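Local structure of FACT complex subunit SPT16 (Ashbya gossypii, 6A8M) at residues F320-L333 with G392-L404. The protein probably acts, as a subunit of the FACT histone chaperone complex, to reorganize nucleosomes during transcription, replication and repair; this chain is its N-terminal part with the peptidase-like (M24) domain. Numbering follows the deposited sequence.
Sequences FLLLLQEEIINNLL and GDCFNISLGFNNL
In the peptidase-like (M24 family) domain of Spt16, helix 312-332 packs across one face of an antiparallel sheet, where Leu321, Leu324 and Ile328, with Leu333 just after the helix end, meet Phe395, Ile397, Leu399 and Phe401, alternate residues of strand 394-402. The axes of 320-332 and 394-402 come within 9.9 Å at closest, their directions 150° apart. Leu399 lies at the middle: its CD1 is pressed against Leu324 CD2 at 3.4 Å and also against Leu321 CD1, both tighter than usual carbon contacts, while its CD2 meets Ile328 CD1 tip to tip at 3.8 Å. Toward the start of the helix segment, the Phe401 ring receives Leu321 CD1 and Leu324 CD2 at its edge, and Phe401 CZ comes in the plane of the Phe320 ring at its edge, 3.8 Å from Phe320 CE2. Replacing Phe401 by an alanine would probably open a gap beside Leu321 and Leu324 and take an aromatic neighbour from the edge of Phe320. Leu333 CD2 sits over one face of the Phe395 ring, 4.2 Å from the centroid, in a CH-pi contact. Ile328, its CG2 anti to the backbone N (CG1 at chi1 -65°), sets that methyl against Ile397 CG2. A water accepts from Gln325 NE2 and donates to Ile397 O, each at 2.6 Å, while Asp419 and Lys436 hold the same amide. Apolar fit thus carries the contact, and the water gives the buried Ile397 carbonyl a donor, tying it to Gln325.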
loop_
_atom_site.group_PDB
_atom_site.type_symbol
_atom_site.label_atom_id
_atom_site.label_comp_id
_atom_site.label_asym_id
_atom_site.label_seq_id
_atom_site.Cartn_x
_atom_site.Cartn_y
_atom_site.Cartn_z
ATOM N N PHE A 320 -23.579 14.903 -4.009
ATOM C CA PHE A 320 -23.470 13.894 -5.059
ATOM C C PHE A 320 -22.249 13.008 -4.860
ATOM O O PHE A 320 -22.330 11.787 -5.024
ATOM C CB PHE A 320 -23.412 14.555 -6.435
ATOM C CG PHE A 320 -22.973 13.606 -7.504
ATOM C CD1 PHE A 320 -23.865 12.686 -8.007
ATOM C CD2 PHE A 320 -21.645 13.578 -7.937
ATOM C CE1 PHE A 320 -23.466 11.782 -8.971
ATOM C CE2 PHE A 320 -21.237 12.668 -8.888
ATOM C CZ PHE A 320 -22.140 11.773 -9.400
ATOM N N LEU A 321 -21.099 13.606 -4.525
ATOM C CA LEU A 321 -19.883 12.823 -4.316
ATOM C C LEU A 321 -20.103 11.739 -3.269
ATOM O O LEU A 321 -19.651 10.600 -3.441
ATOM C CB LEU A 321 -18.736 13.751 -3.904
ATOM C CG LEU A 321 -17.381 13.144 -3.572
ATOM C CD1 LEU A 321 -16.795 12.482 -4.810
ATOM C CD2 LEU A 321 -16.460 14.246 -3.056
ATOM N N LEU A 322 -20.830 12.062 -2.190
ATOM C CA LEU A 322 -21.161 11.048 -1.189
ATOM C C LEU A 322 -21.987 9.917 -1.782
ATOM O O LEU A 322 -21.735 8.737 -1.493
ATOM C CB LEU A 322 -21.935 11.673 -0.031
ATOM C CG LEU A 322 -21.155 12.469 0.996
ATOM C CD1 LEU A 322 -22.145 13.064 2.013
ATOM C CD2 LEU A 322 -20.100 11.595 1.681
ATOM N N LEU A 323 -23.005 10.266 -2.575
ATOM C CA LEU A 323 -23.866 9.267 -3.205
ATOM C C LEU A 323 -23.082 8.397 -4.171
ATOM O O LEU A 323 -23.327 7.191 -4.269
ATOM C CB LEU A 323 -25.020 9.960 -3.937
ATOM C CG LEU A 323 -25.981 10.735 -3.026
ATOM C CD1 LEU A 323 -27.064 11.430 -3.808
ATOM C CD2 LEU A 323 -26.591 9.773 -2.008
ATOM N N LEU A 324 -22.125 8.991 -4.885
ATOM C CA LEU A 324 -21.301 8.228 -5.819
ATOM C C LEU A 324 -20.416 7.229 -5.086
ATOM O O LEU A 324 -20.288 6.067 -5.502
ATOM C CB LEU A 324 -20.453 9.188 -6.660
ATOM C CG LEU A 324 -19.392 8.523 -7.544
ATOM C CD1 LEU A 324 -20.114 7.670 -8.603
ATOM C CD2 LEU A 324 -18.527 9.566 -8.224
ATOM N N GLN A 325 -19.772 7.666 -4.002
ATOM C CA GLN A 325 -18.956 6.733 -3.231
ATOM C C GLN A 325 -19.803 5.581 -2.717
ATOM O O GLN A 325 -19.390 4.417 -2.771
ATOM C CB GLN A 325 -18.272 7.448 -2.059
ATOM C CG GLN A 325 -17.201 6.548 -1.416
ATOM C CD GLN A 325 -16.830 6.936 -0.000
ATOM O OE1 GLN A 325 -17.701 7.162 0.852
ATOM N NE2 GLN A 325 -15.529 6.981 0.270
ATOM N N GLU A 326 -21.001 5.891 -2.232
ATOM C CA GLU A 326 -21.901 4.849 -1.753
ATOM C C GLU A 326 -22.253 3.870 -2.867
ATOM O O GLU A 326 -22.276 2.652 -2.648
ATOM C CB GLU A 326 -23.161 5.490 -1.167
ATOM C CG GLU A 326 -24.231 4.495 -0.743
ATOM C CD GLU A 326 -23.826 3.667 0.464
ATOM O OE1 GLU A 326 -23.059 4.170 1.310
ATOM O OE2 GLU A 326 -24.273 2.505 0.562
ATOM N N GLU A 327 -22.525 4.385 -4.072
ATOM C CA GLU A 327 -22.797 3.513 -5.212
ATOM C C GLU A 327 -21.622 2.584 -5.482
ATOM O O GLU A 327 -21.809 1.392 -5.743
ATOM C CB GLU A 327 -23.123 4.370 -6.441
ATOM C CG GLU A 327 -23.040 3.658 -7.806
ATOM C CD GLU A 327 -24.143 2.636 -8.058
ATOM O OE1 GLU A 327 -25.060 2.513 -7.225
ATOM O OE2 GLU A 327 -24.100 1.950 -9.108
ATOM N N ILE A 328 -20.399 3.110 -5.423
ATOM C CA ILE A 328 -19.222 2.273 -5.638
ATOM C C ILE A 328 -19.099 1.237 -4.525
ATOM O O ILE A 328 -18.975 0.036 -4.785
ATOM C CB ILE A 328 -17.958 3.146 -5.739
ATOM C CG1 ILE A 328 -18.037 4.019 -6.974
ATOM C CG2 ILE A 328 -16.697 2.300 -5.817
ATOM C CD1 ILE A 328 -16.981 5.078 -6.973
ATOM N N ILE A 329 -19.165 1.684 -3.268
ATOM C CA ILE A 329 -18.852 0.789 -2.154
ATOM C C ILE A 329 -19.912 -0.293 -2.009
ATOM O O ILE A 329 -19.595 -1.481 -1.861
ATOM C CB ILE A 329 -18.686 1.587 -0.851
ATOM C CG1 ILE A 329 -17.397 2.417 -0.903
ATOM C CG2 ILE A 329 -18.733 0.628 0.358
ATOM C CD1 ILE A 329 -17.201 3.403 0.260
ATOM N N ASN A 330 -21.183 0.084 -2.057
ATOM C CA ASN A 330 -22.227 -0.856 -1.693
ATOM C C ASN A 330 -22.982 -1.426 -2.888
ATOM O O ASN A 330 -23.819 -2.321 -2.712
ATOM C CB ASN A 330 -23.167 -0.192 -0.676
ATOM C CG ASN A 330 -22.534 -0.142 0.727
ATOM O OD1 ASN A 330 -22.065 -1.165 1.235
ATOM N ND2 ASN A 330 -22.473 1.042 1.328
ATOM N N ASN A 331 -22.665 -0.990 -4.105
ATOM C CA ASN A 331 -23.262 -1.602 -5.277
ATOM C C ASN A 331 -22.254 -2.206 -6.243
ATOM O O ASN A 331 -22.478 -3.310 -6.727
ATOM C CB ASN A 331 -24.125 -0.583 -6.015
ATOM C CG ASN A 331 -25.035 -1.232 -7.012
ATOM O OD1 ASN A 331 -25.614 -2.284 -6.735
ATOM N ND2 ASN A 331 -25.153 -0.635 -8.190
ATOM N N LEU A 332 -21.148 -1.522 -6.545
ATOM C CA LEU A 332 -20.258 -1.993 -7.607
ATOM C C LEU A 332 -19.128 -2.881 -7.108
ATOM O O LEU A 332 -18.593 -3.682 -7.882
ATOM C CB LEU A 332 -19.669 -0.792 -8.354
ATOM C CG LEU A 332 -20.720 0.082 -9.029
ATOM C CD1 LEU A 332 -20.113 1.377 -9.518
ATOM C CD2 LEU A 332 -21.367 -0.678 -10.181
ATOM N N LEU A 333 -18.729 -2.745 -5.848
ATOM C CA LEU A 333 -17.623 -3.523 -5.298
ATOM C C LEU A 333 -18.110 -4.936 -4.994
ATOM O O LEU A 333 -18.568 -5.233 -3.895
ATOM C CB LEU A 333 -17.088 -2.845 -4.049
ATOM C CG LEU A 333 -15.705 -2.238 -4.021
ATOM C CD1 LEU A 333 -15.324 -1.992 -2.581
ATOM C CD2 LEU A 333 -14.680 -3.125 -4.752
ATOM N N GLY A 392 -11.799 -10.757 0.790
ATOM C CA GLY A 392 -10.540 -10.523 1.480
ATOM C C GLY A 392 -9.677 -9.441 0.882
ATOM O O GLY A 392 -8.654 -9.057 1.495
ATOM N N ASP A 393 -10.029 -8.941 -0.296
ATOM C CA ASP A 393 -9.316 -7.795 -0.841
ATOM C C ASP A 393 -9.627 -6.545 -0.031
ATOM O O ASP A 393 -10.737 -6.366 0.467
ATOM C CB ASP A 393 -9.712 -7.544 -2.295
ATOM C CG ASP A 393 -9.105 -8.557 -3.256
ATOM O OD1 ASP A 393 -8.274 -9.381 -2.822
ATOM O OD2 ASP A 393 -9.509 -8.535 -4.441
ATOM N N CYS A 394 -8.634 -5.665 0.070
ATOM C CA CYS A 394 -8.800 -4.371 0.712
ATOM C C CYS A 394 -8.528 -3.292 -0.321
ATOM O O CYS A 394 -7.505 -3.345 -1.011
ATOM C CB CYS A 394 -7.836 -4.221 1.888
ATOM S SG CYS A 394 -8.049 -2.686 2.819
ATOM N N PHE A 395 -9.423 -2.307 -0.412
ATOM C CA PHE A 395 -9.274 -1.244 -1.401
ATOM C C PHE A 395 -9.140 0.123 -0.750
ATOM O O PHE A 395 -9.707 0.408 0.315
ATOM C CB PHE A 395 -10.471 -1.211 -2.381
ATOM C CG PHE A 395 -10.557 -2.426 -3.233
ATOM C CD1 PHE A 395 -9.905 -2.467 -4.462
ATOM C CD2 PHE A 395 -11.224 -3.549 -2.773
ATOM C CE1 PHE A 395 -9.948 -3.616 -5.235
ATOM C CE2 PHE A 395 -11.283 -4.694 -3.546
ATOM C CZ PHE A 395 -10.630 -4.722 -4.772
ATOM N N ASN A 396 -8.360 0.970 -1.424
ATOM C CA ASN A 396 -8.429 2.421 -1.289
ATOM C C ASN A 396 -9.431 2.899 -2.336
ATOM O O ASN A 396 -9.128 2.898 -3.527
ATOM C CB ASN A 396 -7.039 3.004 -1.512
ATOM C CG ASN A 396 -7.029 4.511 -1.583
ATOM O OD1 ASN A 396 -7.953 5.166 -1.116
ATOM N ND2 ASN A 396 -5.954 5.064 -2.146
ATOM N N ILE A 397 -10.644 3.244 -1.907
ATOM C CA ILE A 397 -11.650 3.777 -2.824
ATOM C C ILE A 397 -11.524 5.289 -2.739
ATOM O O ILE A 397 -11.914 5.894 -1.733
ATOM C CB ILE A 397 -13.064 3.299 -2.455
ATOM C CG1 ILE A 397 -13.132 1.770 -2.434
ATOM C CG2 ILE A 397 -14.106 3.873 -3.405
ATOM C CD1 ILE A 397 -12.875 1.132 -3.811
ATOM N N SER A 398 -10.948 5.896 -3.784
ATOM C CA SER A 398 -10.575 7.308 -3.751
ATOM C C SER A 398 -11.103 7.944 -5.022
ATOM O O SER A 398 -10.757 7.510 -6.129
ATOM C CB SER A 398 -9.053 7.475 -3.661
ATOM O OG SER A 398 -8.682 8.834 -3.886
ATOM N N LEU A 399 -11.925 8.967 -4.879
ATOM C CA LEU A 399 -12.457 9.605 -6.068
ATOM C C LEU A 399 -12.387 11.110 -5.942
ATOM O O LEU A 399 -12.414 11.673 -4.852
ATOM C CB LEU A 399 -13.880 9.185 -6.380
ATOM C CG LEU A 399 -14.849 8.875 -5.255
ATOM C CD1 LEU A 399 -16.255 9.155 -5.700
ATOM C CD2 LEU A 399 -14.731 7.418 -4.910
ATOM N N GLY A 400 -12.293 11.754 -7.090
ATOM C CA GLY A 400 -12.047 13.178 -7.102
ATOM C C GLY A 400 -12.616 13.798 -8.351
ATOM O O GLY A 400 -12.809 13.125 -9.369
ATOM N N PHE A 401 -12.919 15.092 -8.241
ATOM C CA PHE A 401 -13.319 15.920 -9.371
ATOM C C PHE A 401 -12.434 17.160 -9.329
ATOM O O PHE A 401 -12.296 17.780 -8.269
ATOM C CB PHE A 401 -14.793 16.308 -9.285
ATOM C CG PHE A 401 -15.732 15.132 -9.321
ATOM C CD1 PHE A 401 -16.149 14.611 -10.526
ATOM C CD2 PHE A 401 -16.183 14.540 -8.144
ATOM C CE1 PHE A 401 -17.009 13.512 -10.572
ATOM C CE2 PHE A 401 -17.046 13.439 -8.185
ATOM C CZ PHE A 401 -17.451 12.926 -9.397
ATOM N N ASN A 402 -11.827 17.514 -10.456
ATOM C CA ASN A 402 -10.925 18.658 -10.475
ATOM C C ASN A 402 -11.406 19.669 -11.510
ATOM O O ASN A 402 -12.284 19.387 -12.336
ATOM C CB ASN A 402 -9.482 18.210 -10.743
ATOM C CG ASN A 402 -8.423 19.230 -10.262
ATOM O OD1 ASN A 402 -8.747 20.301 -9.743
ATOM N ND2 ASN A 402 -7.154 18.876 -10.429
ATOM N N ASN A 403 -10.855 20.878 -11.417
ATOM C CA ASN A 403 -11.075 21.906 -12.442
ATOM C C ASN A 403 -12.549 22.296 -12.530
ATOM O O ASN A 403 -13.112 22.464 -13.618
ATOM C CB ASN A 403 -10.546 21.450 -13.806
ATOM C CG ASN A 403 -9.054 21.176 -13.782
ATOM O OD1 ASN A 403 -8.264 22.094 -13.619
ATOM N ND2 ASN A 403 -8.665 19.913 -13.958
ATOM N N LEU A 404 -13.171 22.459 -11.376
ATOM C CA LEU A 404 -14.525 22.973 -11.285
ATOM C C LEU A 404 -14.479 24.456 -10.948
ATOM O O LEU A 404 -13.528 24.938 -10.333
ATOM C CB LEU A 404 -15.313 22.218 -10.213
ATOM C CG LEU A 404 -15.285 20.703 -10.410
ATOM C CD1 LEU A 404 -16.059 20.020 -9.299
ATOM C CD2 LEU A 404 -15.881 20.399 -11.789
HETATM O O HOH W 1 -14.123 7.161 -1.899
#